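Local coordinates for protein tail component (Lactobacillus phage J-1, PDB 5LY8) that probably helps the phage recognise its host, this piece being the second carbohydrate-binding module of the evolved distal tail protein and carrying bound magnesium, at residues G34-P39 with T210-G215; R99-T104 with D165-A170; G110-N115 with W222-Q227; A124-F129 with W138-T143. All blocks are in the same frame, centred on the assembly; numbering follows the deposited sequence.

Contact 1 (G34-P39 with T210-G215); sequences GVTAFP and TAWFPG
Thr-36 lays its methyl CG2 on the indole of Trp-212 as a CH-pi contact, 3.6 Å from CG2 to the centre of the six-membered ring and 18° off the ring normal. CG2 sits toward the rim, nearest CD2 and CE3. Chi1 of 66° sets OG1 of Thr-36 between the backbone N and the carbonyl carbon, where it bonds to Asn-48; CG2 is anti to the carbonyl carbon and meets the ring. On the opposite face Pro-214 sets CG over the ring centre, so the indole is sandwiched between a methyl and a proline ring. Its NE1 donates to the carbonyl of Val-49. At the ring edge the apolar contact is looser: CB of Phe-38 lies 4.2 Å from CZ3 of Trp-212, and the phenyl beyond it leads away, to meet Trp-73 edge-to-face.

The polar part is one nearly straight hydrogen bond from Val-35 N to OG1 of Thr-210, 3.1 Å with 169° at the hydrogen. That hydroxyl also bonds to Ser-79 OG, joining loop, strand 208-216 and strand 73-81. CB and CG2 of Thr-210 both rest 3.5 Å from the carbonyl O of Val-35.

The arrangement is that of a loop laid across the face of a beta sheet, here the loop linking strands 30-31 and 49-50 in the chain of a carbohydrate-binding module of the concanavalin-like clan.

Contact 2 (R99-T104 with D165-A170); sequences RVNVGT and DGNYNA
Arg-99 lies opposite Asn-169 on strands 99-103 and 166-170, which run antiparallel with their axes 4.7 Å apart at closest approach. Its chain is extended from CG to NE, and CB passes 3.3 Å from ND2 of Asn-169. The guanidinium goes on to cross Asn-167 obliquely, the two planes 60° apart. A water in the guanidinium plane accepts from NE at 2.9 Å and bonds to OD1 of Asn-167; a second water accepts from NH2. ND2 of Asn-167 is held by Asp-187.

Tyr-168 is on the other face of the sheet, with Val-100 and Val-102. Its backbone forms a reciprocal pair of hydrogen bonds with Val-100, each 2.9 Å between N and O and almost straight. CB of Tyr-168 meets CG2 of Val-100, and CD1 lies 4.0 Å from CG1 of Val-102, whose side chain crosses that of the tyrosine at about a right angle. The phenol OH bonds to the carbonyl of Arg-164.

Asp-165 closes the strand end: its OD1 accepts from Thr-104 N at 3.1 Å, the donor standing 45° out of the carboxylate plane. The same OD1 pairs with Arg-160, while OD2 shares a water with Thr-104 O.

The two faces thus differ in chemistry: water and amides mediate on the Arg-99 side, whereas valines and the tyrosine ring turn inward. The Arg-160 pairing probably favours a charged carboxylate on Asp-165.

Contact 3 (G110-N115 with W222-Q227); sequences GRFEFN and WSINWQ. With MG (magnesium ion), chain C.
Gly-110 passes beneath the indole of Trp-222 where the runs 110-114 and 222-226, in two different sheets, head in similar directions, 26° apart. CA of Gly-110 stands 3.5 Å from the centre of the five-membered ring of Trp-222, only 3° off its normal, a well-centred CH-pi contact. The Trp-222 ring extends over the following peptide, with CZ2 3.5 Å from Arg-111 N. In the ring plane, NE1 donates to a water that in turn donates to the Arg-111 carbonyl O at 2.7 Å.

Farther along, CD2 of Phe-112 meets CD1 of Ile-224 at 3.6 Å and CZ2 of Trp-222 at 3.9 Å. Phe-114 and Trp-226 slide past each other in opposite directions, CE1 of the phenyl 3.7 Å from NE1 of the indole and their planes at 48°. That NE1 donates to Asn-98.

On the side away from this core, Arg-111 grips OE2 of Glu-113 with NE and NH2 together, side-on. Gln-227 lends its carbonyl O to a magnesium ion at 2.3 Å, whose site is completed by the carbonyl O atoms of Asp-21 and Gly-59 and by three waters.

Aromatic and aliphatic surfaces thus join the two sheets, one water spanning them by hydrogen bonds, while ion pairing and metal binding stay outside the apolar interface.

Contact 4 (A124-F129 with W138-T143); sequences ASLALF and WVFSGT
Phe-129 and Val-139 point the same way and lie side by side, the valine CB over one face of the phenyl ring, 3.8 Å from its centre and 24° off the normal. The ring is reached near its CZ rim, where CB and CG1 both come to 3.5 Å from CZ. With chi1 at 60°, CG of Phe-129 lies between its backbone N and carbonyl carbon, and the ring beyond it lies against Val-139. OG of Ser-141 lies in the ring plane, at the edge near CE1.

On the other face of the sheet, Leu-126 meets the rim of Phe-140, the leucine CG in the ring plane at the edge, 3.9 Å from CE1. Leu-128 places CD2 over the indole of Trp-138 near its rim, 4.1 Å from CE3. Outside the hairpin, Phe-140 meets Phe-154 edge-to-face and Trp-138 makes a cation-pi contact with Arg-160.

The backbones form an antiparallel hairpin, 171° between strand directions, with reciprocal hydrogen bonds at Ser-125/Thr-143, Ala-127/Ser-141 and Phe-129/Val-139. A water donates to Ser-125 O at 3.0 Å and also bonds to OG of Ser-141 and OG1 of Thr-143.

Two differently built faces result: Leu-126, Leu-128 and Phe-140 give an apolar layer, whereas the Ser-125 to Thr-143 end of the other face is polar and gathers one shared water.

Contacts 3 and 4 are buried, contacts 1 and 2 only partly so. Contacts 2 and 4 are antiparallel strand pairs in different sheets, and contact 3 lies between those sheets: strand 223-238 adjoins strand 94-103 of contact 2, and strand 110-118 adjoins strand 121-130 of contact 4. Contact 1 instead brings a loop onto the sheet shared by contacts 3 and 4, where Glu-113 accepts a hydrogen bond from the backbone N of Ala-37. Backbone ladders dominate contacts 2 and 4, aromatic packing contact 3, and a sandwiched indole contact 1. Water-bridged polar chains belong to the outer side of contact 2; Val-102 on its inner side touches Leu-128 with its side chain and Trp-138 with its carbonyl O.

Contact 1 (G34-P39 with T210-G215)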
loop_
_atom_site.group_PDB
_atom_site.type_symbol
_atom_site.label_atom_id
_atom_site.label_comp_id
_atom_site.label_asym_id
_atom_site.label_seq_id
_atom_site.Cartn_x
_atom_site.Cartn_y
_atom_site.Cartn_z
ATOM N N GLY A 34 6.194 11.364 0.602
ATOM C CA GLY A 34 4.930 11.007 -0.013
ATOM C C GLY A 34 3.728 11.313 0.843
ATOM O O GLY A 34 3.767 12.186 1.713
ATOM N N VAL A 35 2.656 10.569 0.601
ATOM C CA VAL A 35 1.379 10.806 1.272
ATOM C C VAL A 35 1.006 9.572 2.074
ATOM O O VAL A 35 1.030 8.451 1.552
ATOM C CB VAL A 35 0.257 11.115 0.251
ATOM C CG1 VAL A 35 -1.015 11.542 0.969
ATOM C CG2 VAL A 35 0.684 12.175 -0.770
ATOM N N THR A 36 0.675 9.775 3.356
ATOM C CA THR A 36 0.221 8.691 4.245
ATOM C C THR A 36 -1.258 8.835 4.531
ATOM O O THR A 36 -1.798 9.928 4.394
ATOM C CB THR A 36 0.989 8.674 5.570
ATOM O OG1 THR A 36 0.680 9.864 6.322
ATOM C CG2 THR A 36 2.471 8.551 5.359
ATOM N N ALA A 37 -1.932 7.736 4.894
ATOM C CA ALA A 37 -3.369 7.729 5.099
ATOM C C ALA A 37 -3.795 7.576 6.554
ATOM O O ALA A 37 -4.852 8.091 6.933
ATOM C CB ALA A 37 -4.002 6.624 4.257
ATOM N N PHE A 38 -3.004 6.877 7.390
ATOM C CA PHE A 38 -3.421 6.592 8.766
ATOM C C PHE A 38 -3.919 7.880 9.438
ATOM O O PHE A 38 -3.181 8.869 9.517
ATOM C CB PHE A 38 -2.272 5.990 9.564
ATOM C CG PHE A 38 -2.691 5.701 10.983
ATOM C CD1 PHE A 38 -3.604 4.689 11.264
ATOM C CD2 PHE A 38 -2.211 6.467 12.029
ATOM C CE1 PHE A 38 -3.998 4.433 12.573
ATOM C CE2 PHE A 38 -2.627 6.214 13.341
ATOM C CZ PHE A 38 -3.515 5.200 13.601
ATOM N N PRO A 39 -5.168 7.883 9.941
ATOM C CA PRO A 39 -5.745 9.129 10.494
ATOM C C PRO A 39 -5.338 9.306 11.948
ATOM O O PRO A 39 -6.135 9.108 12.886
ATOM C CB PRO A 39 -7.254 8.913 10.339
ATOM C CG PRO A 39 -7.429 7.421 10.447
ATOM C CD PRO A 39 -6.178 6.804 9.850
ATOM N N THR A 210 2.540 6.032 -3.165
ATOM C CA THR A 210 3.431 6.000 -2.013
ATOM C C THR A 210 3.311 4.647 -1.340
ATOM O O THR A 210 2.196 4.156 -1.144
ATOM C CB THR A 210 3.061 7.077 -0.966
ATOM O OG1 THR A 210 3.227 8.383 -1.530
ATOM C CG2 THR A 210 3.928 6.985 0.317
ATOM N N ALA A 211 4.450 4.069 -0.930
ATOM C CA ALA A 211 4.507 2.873 -0.087
ATOM C C ALA A 211 5.171 3.300 1.242
ATOM O O ALA A 211 6.239 3.940 1.191
ATOM C CB ALA A 211 5.306 1.782 -0.766
ATOM N N TRP A 212 4.557 2.985 2.395
ATOM C CA TRP A 212 5.057 3.446 3.687
ATOM C C TRP A 212 5.065 2.266 4.638
ATOM O O TRP A 212 4.096 1.512 4.707
ATOM C CB TRP A 212 4.162 4.597 4.186
ATOM C CG TRP A 212 4.484 5.182 5.526
ATOM C CD1 TRP A 212 5.717 5.569 5.995
ATOM C CD2 TRP A 212 3.547 5.477 6.563
ATOM N NE1 TRP A 212 5.596 6.112 7.259
ATOM C CE2 TRP A 212 4.268 6.060 7.633
ATOM C CE3 TRP A 212 2.161 5.281 6.703
ATOM C CZ2 TRP A 212 3.642 6.502 8.802
ATOM C CZ3 TRP A 212 1.548 5.704 7.874
ATOM C CH2 TRP A 212 2.281 6.283 8.917
ATOM N N PHE A 213 6.159 2.131 5.421
ATOM C CA PHE A 213 6.369 0.971 6.277
ATOM C C PHE A 213 6.725 1.366 7.717
ATOM O O PHE A 213 7.853 1.162 8.173
ATOM C CB PHE A 213 7.479 0.102 5.694
ATOM C CG PHE A 213 7.199 -0.428 4.322
ATOM C CD1 PHE A 213 7.510 0.323 3.185
ATOM C CD2 PHE A 213 6.577 -1.648 4.157
ATOM C CE1 PHE A 213 7.255 -0.176 1.911
ATOM C CE2 PHE A 213 6.296 -2.133 2.878
ATOM C CZ PHE A 213 6.627 -1.386 1.768
ATOM N N PRO A 214 5.768 1.899 8.470
ATOM C CA PRO A 214 6.076 2.354 9.834
ATOM C C PRO A 214 5.953 1.318 10.945
ATOM O O PRO A 214 5.188 0.355 10.866
ATOM C CB PRO A 214 5.030 3.458 10.068
ATOM C CG PRO A 214 3.815 2.941 9.279
ATOM C CD PRO A 214 4.411 2.331 8.042
ATOM N N GLY A 215 6.691 1.597 12.017
ATOM C CA GLY A 215 6.500 0.992 13.326
ATOM C C GLY A 215 5.904 2.039 14.255
ATOM O O GLY A 215 5.768 3.207 13.882
#

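Contact 2 (R99-T104 with D165-A170)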
loop_
_atom_site.group_PDB
_atom_site.type_symbol
_atom_site.label_atom_id
_atom_site.label_comp_id
_atom_site.label_asym_id
_atom_site.label_seq_id
_atom_site.Cartn_x
_atom_site.Cartn_y
_atom_site.Cartn_z
ATOM N N ARG A 99 4.385 -6.894 -3.988
ATOM C CA ARG A 99 4.660 -8.186 -3.354
ATOM C C ARG A 99 5.385 -7.961 -2.050
ATOM O O ARG A 99 6.388 -7.245 -2.028
ATOM C CB ARG A 99 5.513 -9.051 -4.281
ATOM C CG ARG A 99 5.760 -10.427 -3.687
ATOM C CD ARG A 99 6.325 -11.383 -4.707
ATOM N NE ARG A 99 6.733 -12.614 -4.031
ATOM C CZ ARG A 99 6.762 -13.815 -4.600
ATOM N NH1 ARG A 99 6.408 -13.965 -5.873
ATOM N NH2 ARG A 99 7.129 -14.881 -3.891
ATOM N N VAL A 100 4.908 -8.596 -0.973
ATOM C CA VAL A 100 5.525 -8.468 0.345
ATOM C C VAL A 100 5.688 -9.852 0.962
ATOM O O VAL A 100 5.034 -10.826 0.564
ATOM C CB VAL A 100 4.677 -7.575 1.307
ATOM C CG1 VAL A 100 4.620 -6.127 0.818
ATOM C CG2 VAL A 100 3.261 -8.135 1.505
ATOM N N ASN A 101 6.548 -9.925 1.969
ATOM C CA ASN A 101 6.624 -11.073 2.837
ATOM C C ASN A 101 6.421 -10.474 4.228
ATOM O O ASN A 101 7.108 -9.520 4.606
ATOM C CB ASN A 101 7.955 -11.787 2.710
ATOM C CG ASN A 101 8.034 -13.031 3.575
ATOM O OD1 ASN A 101 7.969 -14.174 3.080
ATOM N ND2 ASN A 101 8.203 -12.868 4.837
ATOM N N VAL A 102 5.443 -10.998 4.949
ATOM C CA VAL A 102 5.130 -10.369 6.207
ATOM C C VAL A 102 4.812 -11.434 7.236
ATOM O O VAL A 102 4.234 -12.481 6.908
ATOM C CB VAL A 102 4.031 -9.253 5.975
ATOM C CG1 VAL A 102 2.747 -9.779 5.320
ATOM C CG2 VAL A 102 3.755 -8.432 7.235
ATOM N N GLY A 103 5.286 -11.205 8.452
ATOM C CA GLY A 103 5.064 -12.118 9.560
ATOM C C GLY A 103 4.964 -11.328 10.838
ATOM O O GLY A 103 5.562 -10.274 10.955
ATOM N N THR A 104 4.221 -11.885 11.835
ATOM C CA THR A 104 4.086 -11.156 13.090
ATOM C C THR A 104 4.028 -12.138 14.269
ATOM O O THR A 104 4.027 -13.373 14.111
ATOM C CB THR A 104 2.915 -10.123 13.004
ATOM O OG1 THR A 104 2.898 -9.247 14.157
ATOM C CG2 THR A 104 1.532 -10.778 12.831
ATOM N N ASP A 165 2.001 -16.259 8.317
ATOM C CA ASP A 165 3.185 -15.511 7.899
ATOM C C ASP A 165 3.604 -15.990 6.494
ATOM O O ASP A 165 3.531 -17.191 6.196
ATOM C CB ASP A 165 4.339 -15.844 8.842
ATOM C CG ASP A 165 4.228 -15.347 10.269
ATOM O OD1 ASP A 165 3.286 -14.566 10.567
ATOM O OD2 ASP A 165 5.139 -15.657 11.064
ATOM N N GLY A 166 4.027 -15.067 5.639
ATOM C CA GLY A 166 4.500 -15.501 4.334
ATOM C C GLY A 166 4.348 -14.477 3.246
ATOM O O GLY A 166 4.333 -13.277 3.504
ATOM N N ASN A 167 4.269 -14.958 2.018
ATOM C CA ASN A 167 4.282 -14.145 0.819
ATOM C C ASN A 167 2.903 -13.750 0.332
ATOM O O ASN A 167 2.017 -14.596 0.177
ATOM C CB ASN A 167 5.007 -14.941 -0.295
ATOM C CG ASN A 167 6.449 -15.259 0.069
ATOM O OD1 ASN A 167 7.266 -14.348 0.269
ATOM N ND2 ASN A 167 6.775 -16.566 0.177
ATOM N N TYR A 168 2.711 -12.440 0.073
ATOM C CA TYR A 168 1.422 -11.942 -0.378
ATOM C C TYR A 168 1.591 -10.921 -1.482
ATOM O O TYR A 168 2.607 -10.211 -1.518
ATOM C CB TYR A 168 0.702 -11.218 0.801
ATOM C CG TYR A 168 0.226 -12.132 1.911
ATOM C CD1 TYR A 168 1.072 -12.497 2.955
ATOM C CD2 TYR A 168 -1.058 -12.672 1.891
ATOM C CE1 TYR A 168 0.659 -13.396 3.937
ATOM C CE2 TYR A 168 -1.500 -13.507 2.906
ATOM C CZ TYR A 168 -0.632 -13.885 3.904
ATOM O OH TYR A 168 -1.056 -14.750 4.882
ATOM N N ASN A 169 0.592 -10.835 -2.376
ATOM C CA ASN A 169 0.505 -9.728 -3.320
ATOM C C ASN A 169 -0.594 -8.803 -2.824
ATOM O O ASN A 169 -1.749 -9.221 -2.714
ATOM C CB ASN A 169 0.189 -10.183 -4.745
ATOM C CG ASN A 169 1.404 -10.658 -5.494
ATOM O OD1 ASN A 169 1.351 -11.653 -6.249
ATOM N ND2 ASN A 169 2.515 -9.981 -5.325
ATOM N N ALA A 170 -0.245 -7.564 -2.486
ATOM C CA ALA A 170 -1.211 -6.535 -2.090
ATOM C C ALA A 170 -1.553 -5.770 -3.350
ATOM O O ALA A 170 -0.664 -5.218 -4.013
ATOM C CB ALA A 170 -0.611 -5.602 -1.041
HETATM O O HOH W 1 6.924 -12.143 -1.223
HETATM O O HOH W 2 9.149 -14.623 -1.865
HETATM O O HOH W 3 4.794 -15.826 13.513
#

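Contact 3 (G110-N115 with W222-Q227)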
loop_
_atom_site.group_PDB
_atom_site.type_symbol
_atom_site.label_atom_id
_atom_site.label_comp_id
_atom_site.label_asym_id
_atom_site.label_seq_id
_atom_site.Cartn_x
_atom_site.Cartn_y
_atom_site.Cartn_z
ATOM N N GLY A 110 3.272 -3.430 13.626
ATOM C CA GLY A 110 3.745 -2.872 12.370
ATOM C C GLY A 110 2.589 -2.551 11.469
ATOM O O GLY A 110 1.470 -3.013 11.686
ATOM N N ARG A 111 2.860 -1.753 10.446
ATOM C CA ARG A 111 1.854 -1.342 9.475
ATOM C C ARG A 111 2.530 -1.152 8.140
ATOM O O ARG A 111 3.669 -0.683 8.091
ATOM C CB ARG A 111 1.210 0.006 9.931
ATOM C CG ARG A 111 0.309 0.688 8.918
ATOM C CD ARG A 111 -0.235 2.010 9.486
ATOM N NE ARG A 111 -1.279 2.570 8.620
ATOM C CZ ARG A 111 -2.547 2.216 8.641
ATOM N NH1 ARG A 111 -2.984 1.330 9.534
ATOM N NH2 ARG A 111 -3.392 2.723 7.764
ATOM N N PHE A 112 1.803 -1.439 7.045
ATOM C CA PHE A 112 2.201 -0.924 5.743
ATOM C C PHE A 112 1.010 -0.312 5.054
ATOM O O PHE A 112 -0.135 -0.695 5.314
ATOM C CB PHE A 112 2.939 -1.923 4.831
ATOM C CG PHE A 112 2.189 -3.140 4.370
ATOM C CD1 PHE A 112 1.141 -3.032 3.463
ATOM C CD2 PHE A 112 2.621 -4.410 4.721
ATOM C CE1 PHE A 112 0.484 -4.173 2.991
ATOM C CE2 PHE A 112 2.001 -5.548 4.199
ATOM C CZ PHE A 112 0.953 -5.422 3.322
ATOM N N GLU A 113 1.294 0.675 4.202
ATOM C CA GLU A 113 0.323 1.300 3.315
ATOM C C GLU A 113 0.851 1.265 1.908
ATOM O O GLU A 113 2.013 1.621 1.675
ATOM C CB GLU A 113 0.045 2.760 3.694
ATOM C CG GLU A 113 -0.653 2.920 5.027
ATOM C CD GLU A 113 -0.966 4.354 5.389
ATOM O OE1 GLU A 113 -0.709 5.275 4.569
ATOM O OE2 GLU A 113 -1.460 4.557 6.529
ATOM N N PHE A 114 -0.016 0.886 0.962
ATOM C CA PHE A 114 0.219 1.055 -0.469
ATOM C C PHE A 114 -0.876 2.011 -0.935
ATOM O O PHE A 114 -2.069 1.671 -0.907
ATOM C CB PHE A 114 0.212 -0.265 -1.233
ATOM C CG PHE A 114 1.407 -1.120 -0.874
ATOM C CD1 PHE A 114 2.680 -0.735 -1.241
ATOM C CD2 PHE A 114 1.258 -2.273 -0.125
ATOM C CE1 PHE A 114 3.798 -1.507 -0.882
ATOM C CE2 PHE A 114 2.376 -3.060 0.220
ATOM C CZ PHE A 114 3.637 -2.674 -0.176
ATOM N N ASN A 115 -0.462 3.233 -1.312
ATOM C CA ASN A 115 -1.366 4.336 -1.591
ATOM C C ASN A 115 -1.254 4.859 -2.988
ATOM O O ASN A 115 -0.148 4.939 -3.539
ATOM C CB ASN A 115 -1.004 5.501 -0.630
ATOM C CG ASN A 115 -1.165 5.137 0.819
ATOM O OD1 ASN A 115 -1.916 4.221 1.144
ATOM N ND2 ASN A 115 -0.451 5.811 1.707
ATOM N N TRP A 222 7.238 -5.841 13.482
ATOM C CA TRP A 222 6.938 -7.078 12.798
ATOM C C TRP A 222 8.002 -7.368 11.723
ATOM O O TRP A 222 8.892 -6.538 11.494
ATOM C CB TRP A 222 5.510 -7.057 12.236
ATOM C CG TRP A 222 5.181 -6.089 11.134
ATOM C CD1 TRP A 222 5.996 -5.160 10.539
ATOM C CD2 TRP A 222 3.926 -6.008 10.459
ATOM N NE1 TRP A 222 5.308 -4.495 9.541
ATOM C CE2 TRP A 222 4.039 -5.011 9.466
ATOM C CE3 TRP A 222 2.710 -6.698 10.591
ATOM C CZ2 TRP A 222 2.976 -4.683 8.610
ATOM C CZ3 TRP A 222 1.664 -6.371 9.745
ATOM C CH2 TRP A 222 1.802 -5.370 8.781
ATOM N N SER A 223 7.911 -8.537 11.082
ATOM C CA SER A 223 8.854 -8.876 10.016
ATOM C C SER A 223 8.221 -8.499 8.702
ATOM O O SER A 223 7.125 -8.942 8.387
ATOM C CB SER A 223 9.179 -10.360 10.023
ATOM O OG SER A 223 9.866 -10.721 11.215
ATOM N N ILE A 224 8.871 -7.587 7.959
ATOM C CA ILE A 224 8.293 -7.101 6.724
ATOM C C ILE A 224 9.350 -6.877 5.675
ATOM O O ILE A 224 10.386 -6.285 5.957
ATOM C CB ILE A 224 7.482 -5.788 7.007
ATOM C CG1 ILE A 224 6.831 -5.194 5.751
ATOM C CG2 ILE A 224 8.308 -4.721 7.734
ATOM C CD1 ILE A 224 5.829 -6.083 5.082
ATOM N N ASN A 225 9.080 -7.352 4.452
ATOM C CA ASN A 225 9.951 -7.029 3.350
ATOM C C ASN A 225 9.119 -6.860 2.085
ATOM O O ASN A 225 7.971 -7.323 2.033
ATOM C CB ASN A 225 11.133 -7.985 3.228
ATOM C CG ASN A 225 10.819 -9.376 2.803
ATOM O OD1 ASN A 225 10.218 -9.587 1.742
ATOM N ND2 ASN A 225 11.199 -10.346 3.633
ATOM N N TRP A 226 9.658 -6.143 1.096
ATOM C CA TRP A 226 8.917 -5.711 -0.089
ATOM C C TRP A 226 9.733 -6.175 -1.277
ATOM O O TRP A 226 10.889 -5.775 -1.445
ATOM C CB TRP A 226 8.824 -4.196 0.001
ATOM C CG TRP A 226 8.107 -3.473 -1.098
ATOM C CD1 TRP A 226 7.090 -3.934 -1.893
ATOM C CD2 TRP A 226 8.292 -2.094 -1.432
ATOM N NE1 TRP A 226 6.635 -2.913 -2.708
ATOM C CE2 TRP A 226 7.368 -1.780 -2.447
ATOM C CE3 TRP A 226 9.181 -1.097 -0.993
ATOM C CZ2 TRP A 226 7.315 -0.511 -3.036
ATOM C CZ3 TRP A 226 9.113 0.163 -1.554
ATOM C CH2 TRP A 226 8.192 0.447 -2.566
ATOM N N GLN A 227 9.169 -7.108 -2.061
ATOM C CA GLN A 227 9.942 -7.825 -3.077
ATOM C C GLN A 227 9.733 -7.354 -4.502
ATOM O O GLN A 227 10.561 -7.669 -5.361
ATOM C CB GLN A 227 9.687 -9.349 -2.990
ATOM C CG GLN A 227 9.771 -9.870 -1.544
ATOM C CD GLN A 227 10.084 -11.336 -1.366
ATOM O OE1 GLN A 227 10.185 -12.121 -2.344
ATOM N NE2 GLN A 227 10.285 -11.714 -0.091
HETATM MG MG MG C . 12.505 -8.491 -6.347
HETATM O O HOH W 4 6.020 -2.104 8.072
HETATM O O HOH W 5 14.249 -9.490 -7.816
HETATM O O HOH W 6 12.343 -10.887 -5.921
HETATM O O HOH W 7 11.026 -8.917 -8.228
#

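Contact 4 (A124-F129 with W138-T143)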
loop_
_atom_site.group_PDB
_atom_site.type_symbol
_atom_site.label_atom_id
_atom_site.label_comp_id
_atom_site.label_asym_id
_atom_site.label_seq_id
_atom_site.Cartn_x
_atom_site.Cartn_y
_atom_site.Cartn_z
ATOM N N ALA A 124 -6.744 6.154 -2.979
ATOM C CA ALA A 124 -6.985 4.813 -2.433
ATOM C C ALA A 124 -5.820 4.416 -1.557
ATOM O O ALA A 124 -4.669 4.709 -1.891
ATOM C CB ALA A 124 -7.167 3.785 -3.566
ATOM N N SER A 125 -6.111 3.721 -0.442
ATOM C CA SER A 125 -5.079 3.265 0.479
ATOM C C SER A 125 -5.366 1.868 0.952
ATOM O O SER A 125 -6.423 1.618 1.572
ATOM C CB SER A 125 -4.985 4.199 1.686
ATOM O OG SER A 125 -4.052 3.681 2.633
ATOM N N LEU A 126 -4.435 0.947 0.631
ATOM C CA LEU A 126 -4.493 -0.437 1.091
ATOM C C LEU A 126 -3.565 -0.553 2.305
ATOM O O LEU A 126 -2.393 -0.193 2.192
ATOM C CB LEU A 126 -4.036 -1.372 -0.034
ATOM C CG LEU A 126 -4.162 -2.878 0.211
ATOM C CD1 LEU A 126 -4.101 -3.625 -1.119
ATOM C CD2 LEU A 126 -3.068 -3.425 1.159
ATOM N N ALA A 127 -4.066 -1.020 3.439
ATOM C CA ALA A 127 -3.218 -1.191 4.616
ATOM C C ALA A 127 -3.300 -2.584 5.160
ATOM O O ALA A 127 -4.335 -3.248 5.069
ATOM C CB ALA A 127 -3.581 -0.174 5.707
ATOM N N LEU A 128 -2.178 -3.038 5.748
ATOM C CA LEU A 128 -2.137 -4.215 6.590
ATOM C C LEU A 128 -1.491 -3.771 7.888
ATOM O O LEU A 128 -0.490 -3.044 7.847
ATOM C CB LEU A 128 -1.326 -5.361 5.971
ATOM C CG LEU A 128 -1.343 -6.671 6.744
ATOM C CD1 LEU A 128 -2.717 -7.360 6.681
ATOM C CD2 LEU A 128 -0.284 -7.638 6.225
ATOM N N PHE A 129 -2.035 -4.164 9.025
ATOM C CA PHE A 129 -1.430 -3.748 10.274
ATOM C C PHE A 129 -1.737 -4.712 11.429
ATOM O O PHE A 129 -2.717 -5.386 11.450
ATOM C CB PHE A 129 -1.854 -2.310 10.658
ATOM C CG PHE A 129 -3.335 -2.143 10.834
ATOM C CD1 PHE A 129 -4.177 -1.819 9.750
ATOM C CD2 PHE A 129 -3.909 -2.306 12.085
ATOM C CE1 PHE A 129 -5.562 -1.666 9.984
ATOM C CE2 PHE A 129 -5.271 -2.161 12.263
ATOM C CZ PHE A 129 -6.055 -1.844 11.238
ATOM N N TRP A 138 -3.714 -9.506 12.726
ATOM C CA TRP A 138 -3.498 -8.488 11.740
ATOM C C TRP A 138 -4.795 -8.165 10.989
ATOM O O TRP A 138 -5.742 -8.954 10.966
ATOM C CB TRP A 138 -2.295 -8.728 10.872
ATOM C CG TRP A 138 -2.176 -10.051 10.217
ATOM C CD1 TRP A 138 -3.193 -10.923 9.928
ATOM C CD2 TRP A 138 -1.021 -10.558 9.559
ATOM N NE1 TRP A 138 -2.722 -11.958 9.157
ATOM C CE2 TRP A 138 -1.383 -11.766 8.929
ATOM C CE3 TRP A 138 0.295 -10.117 9.452
ATOM C CZ2 TRP A 138 -0.474 -12.515 8.154
ATOM C CZ3 TRP A 138 1.200 -10.871 8.731
ATOM C CH2 TRP A 138 0.825 -12.072 8.105
ATOM N N VAL A 139 -4.863 -6.937 10.498
ATOM C CA VAL A 139 -6.056 -6.379 9.883
ATOM C C VAL A 139 -5.695 -5.859 8.497
ATOM O O VAL A 139 -4.711 -5.165 8.336
ATOM C CB VAL A 139 -6.641 -5.222 10.744
ATOM C CG1 VAL A 139 -7.837 -4.578 10.048
ATOM C CG2 VAL A 139 -7.075 -5.703 12.136
ATOM N N PHE A 140 -6.554 -6.164 7.532
ATOM C CA PHE A 140 -6.471 -5.691 6.161
ATOM C C PHE A 140 -7.582 -4.664 5.986
ATOM O O PHE A 140 -8.737 -4.959 6.275
ATOM C CB PHE A 140 -6.670 -6.901 5.250
ATOM C CG PHE A 140 -6.922 -6.717 3.783
ATOM C CD1 PHE A 140 -6.134 -5.862 3.030
ATOM C CD2 PHE A 140 -7.883 -7.476 3.138
ATOM C CE1 PHE A 140 -6.334 -5.748 1.647
ATOM C CE2 PHE A 140 -8.090 -7.352 1.766
ATOM C CZ PHE A 140 -7.312 -6.489 1.029
ATOM N N SER A 141 -7.213 -3.443 5.571
ATOM C CA SER A 141 -8.196 -2.375 5.373
ATOM C C SER A 141 -8.041 -1.710 4.042
ATOM O O SER A 141 -6.950 -1.709 3.458
ATOM C CB SER A 141 -8.142 -1.352 6.511
ATOM O OG SER A 141 -6.963 -0.554 6.466
ATOM N N GLY A 142 -9.133 -1.145 3.553
ATOM C CA GLY A 142 -9.122 -0.396 2.314
ATOM C C GLY A 142 -9.849 0.899 2.522
ATOM O O GLY A 142 -10.964 0.887 3.047
ATOM N N THR A 143 -9.226 2.002 2.122
ATOM C CA THR A 143 -9.784 3.343 2.269
ATOM C C THR A 143 -9.804 4.045 0.959
ATOM O O THR A 143 -8.882 3.900 0.143
ATOM C CB THR A 143 -8.907 4.140 3.281
ATOM O OG1 THR A 143 -8.924 3.428 4.526
ATOM C CG2 THR A 143 -9.419 5.543 3.527
HETATM O O HOH W 8 -6.931 1.431 4.503
#